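Local coordinates for protein neural-cadherin (Drosophila melanogaster, PDB 3UBF) that mediates calcium-dependent, homophilic cell-cell adhesion as a neural cadherin, seen here as a fragment of three ectodomain repeats, at residues F11-D17 with K57-E61. Residues are numbered along the deposited sequence; the frame is centred on the assembly and turned at random.
Sequences FTEADGD and KWDYE. With CA (calcium ion), chain T; ZN (zinc ion), chain B; ZN (zinc ion), chain H.
Gly16 and Trp58 are joined through their backbones: Trp58 N donates to Gly16 O at 2.7 Å, where the turn following strand 3-12 meets the loop 57-61. Their CA atoms lie 5.0 Å apart, and a water bridges Glu13 O and Trp58 O beside this bond. The indole lies against the turn, with Gly16 CA over one face in a CH-pi contact, 3.9 Å from the centroid of the five-membered ring. Phe11 CB and Thr12 O meet the indole at its edge, near its plane, while Trp58 NE1 is hydrogen-bonded to Trp43 O. A leucine at Trp58 would probably leave Gly16 CA without its flat cover and Trp43 O without its donor. Glu13 reaches along the loop with CG anti to its backbone N (chi1 178°) and the chain extended beyond. Its OE2 takes the N-H of Tyr60 at 2.8 Å, on the anti side of the carboxylate, 29° out of its plane, and binds calcium at 2.3 Å. Glu61 OE1 shares that calcium; Glu61 OE2 and Asp59 OD2 each bind a separate zinc. With Asp138, plus Asp98 and Asp136 at the Glu61 zinc, these acidic side chains make the metal site between the fragment's first two cadherin repeats.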
loop_
_atom_site.group_PDB
_atom_site.type_symbol
_atom_site.label_atom_id
_atom_site.label_comp_id
_atom_site.label_asym_id
_atom_site.label_seq_id
_atom_site.Cartn_x
_atom_site.Cartn_y
_atom_site.Cartn_z
ATOM N N PHE A 11 4.385 20.379 15.853
ATOM C CA PHE A 11 5.301 20.309 14.724
ATOM C C PHE A 11 5.379 18.886 14.185
ATOM O O PHE A 11 5.079 17.923 14.883
ATOM C CB PHE A 11 6.694 20.822 15.106
ATOM C CG PHE A 11 6.760 22.306 15.248
ATOM C CD1 PHE A 11 6.799 22.890 16.510
ATOM C CD2 PHE A 11 6.733 23.127 14.122
ATOM C CE1 PHE A 11 6.829 24.269 16.653
ATOM C CE2 PHE A 11 6.763 24.525 14.254
ATOM C CZ PHE A 11 6.809 25.093 15.524
ATOM N N THR A 12 5.762 18.751 12.927
ATOM C CA THR A 12 5.891 17.428 12.358
ATOM C C THR A 12 7.251 16.878 12.745
ATOM O O THR A 12 8.109 17.610 13.212
ATOM C CB THR A 12 5.734 17.443 10.840
ATOM O OG1 THR A 12 6.828 18.158 10.264
ATOM C CG2 THR A 12 4.409 18.100 10.444
ATOM N N GLU A 13 7.432 15.580 12.573
ATOM C CA GLU A 13 8.735 14.951 12.703
ATOM C C GLU A 13 9.760 15.685 11.838
ATOM O O GLU A 13 10.858 16.000 12.302
ATOM C CB GLU A 13 8.617 13.481 12.303
ATOM C CG GLU A 13 9.898 12.710 12.334
ATOM C CD GLU A 13 9.681 11.232 12.119
ATOM O OE1 GLU A 13 9.142 10.814 11.060
ATOM O OE2 GLU A 13 10.074 10.475 13.026
ATOM N N ALA A 14 9.378 15.988 10.599
ATOM C CA ALA A 14 10.258 16.620 9.626
ATOM C C ALA A 14 10.676 18.039 10.003
ATOM O O ALA A 14 11.797 18.446 9.696
ATOM C CB ALA A 14 9.617 16.615 8.255
ATOM N N ASP A 15 9.798 18.801 10.655
ATOM C CA ASP A 15 10.186 20.135 11.130
ATOM C C ASP A 15 11.440 20.078 12.006
ATOM O O ASP A 15 12.117 21.090 12.187
ATOM C CB ASP A 15 9.064 20.816 11.930
ATOM C CG ASP A 15 7.821 21.077 11.109
ATOM O OD1 ASP A 15 7.927 21.350 9.893
ATOM O OD2 ASP A 15 6.721 21.010 11.690
ATOM N N GLY A 16 11.738 18.908 12.561
ATOM C CA GLY A 16 12.921 18.751 13.397
ATOM C C GLY A 16 13.993 17.842 12.819
ATOM O O GLY A 16 14.629 17.107 13.567
ATOM N N ASP A 17 14.200 17.912 11.500
ATOM C CA ASP A 17 15.092 16.993 10.781
ATOM C C ASP A 17 16.528 17.487 10.614
ATOM O O ASP A 17 17.308 16.890 9.874
ATOM C CB ASP A 17 14.511 16.615 9.401
ATOM C CG ASP A 17 14.464 17.798 8.396
ATOM O OD1 ASP A 17 14.860 18.947 8.721
ATOM O OD2 ASP A 17 14.008 17.562 7.248
ATOM N N LYS A 57 18.090 15.132 15.777
ATOM C CA LYS A 57 17.090 14.991 14.713
ATOM C C LYS A 57 15.846 14.245 15.222
ATOM O O LYS A 57 15.932 13.092 15.660
ATOM C CB LYS A 57 17.729 14.276 13.505
ATOM C CG LYS A 57 16.775 13.691 12.465
ATOM C CD LYS A 57 17.493 13.444 11.132
ATOM C CE LYS A 57 16.548 12.889 10.061
ATOM N NZ LYS A 57 17.107 13.080 8.679
ATOM N N TRP A 58 14.703 14.918 15.182
ATOM C CA TRP A 58 13.463 14.368 15.721
ATOM C C TRP A 58 13.076 13.029 15.108
ATOM O O TRP A 58 13.113 12.851 13.887
ATOM C CB TRP A 58 12.328 15.373 15.557
ATOM C CG TRP A 58 12.523 16.566 16.426
ATOM C CD1 TRP A 58 13.576 16.809 17.262
ATOM C CD2 TRP A 58 11.653 17.696 16.535
ATOM N NE1 TRP A 58 13.408 18.013 17.889
ATOM C CE2 TRP A 58 12.241 18.585 17.455
ATOM C CE3 TRP A 58 10.433 18.044 15.942
ATOM C CZ2 TRP A 58 11.650 19.802 17.801
ATOM C CZ3 TRP A 58 9.850 19.255 16.287
ATOM C CH2 TRP A 58 10.458 20.119 17.210
ATOM N N ASP A 59 12.721 12.089 15.976
ATOM C CA ASP A 59 12.298 10.766 15.562
ATOM C C ASP A 59 11.104 10.370 16.424
ATOM O O ASP A 59 11.237 10.007 17.591
ATOM C CB ASP A 59 13.456 9.794 15.696
ATOM C CG ASP A 59 13.141 8.422 15.160
ATOM O OD1 ASP A 59 11.997 8.181 14.702
ATOM O OD2 ASP A 59 14.056 7.573 15.197
ATOM N N TYR A 60 9.926 10.495 15.824
ATOM C CA TYR A 60 8.637 10.260 16.469
ATOM C C TYR A 60 8.559 8.903 17.171
ATOM O O TYR A 60 8.041 8.801 18.285
ATOM C CB TYR A 60 7.549 10.380 15.406
ATOM C CG TYR A 60 6.152 10.076 15.871
ATOM C CD1 TYR A 60 5.322 11.086 16.350
ATOM C CD2 TYR A 60 5.637 8.778 15.788
ATOM C CE1 TYR A 60 4.033 10.817 16.748
ATOM C CE2 TYR A 60 4.352 8.499 16.189
ATOM C CZ TYR A 60 3.549 9.526 16.669
ATOM O OH TYR A 60 2.268 9.246 17.084
ATOM N N GLU A 61 9.067 7.872 16.503
ATOM C CA GLU A 61 9.070 6.507 17.023
ATOM C C GLU A 61 9.890 6.404 18.300
ATOM O O GLU A 61 9.595 5.574 19.161
ATOM C CB GLU A 61 9.612 5.527 15.973
ATOM C CG GLU A 61 8.662 5.237 14.807
ATOM C CD GLU A 61 8.504 6.397 13.826
ATOM O OE1 GLU A 61 9.139 7.463 13.985
ATOM O OE2 GLU A 61 7.733 6.246 12.870
HETATM CA CA CA T . 10.342 8.278 12.246
HETATM ZN ZN ZN B . 7.251 7.517 11.532
HETATM ZN ZN ZN H . 13.693 6.023 13.777
HETATM O O HOH W 1 13.282 14.456 11.742
HETATM O O HOH W 2 8.315 8.369 10.756
HETATM O O HOH W 3 14.542 6.665 11.951
HETATM O O HOH W 4 13.104 4.965 15.097
HETATM O O HOH W 5 12.100 9.319 11.235
#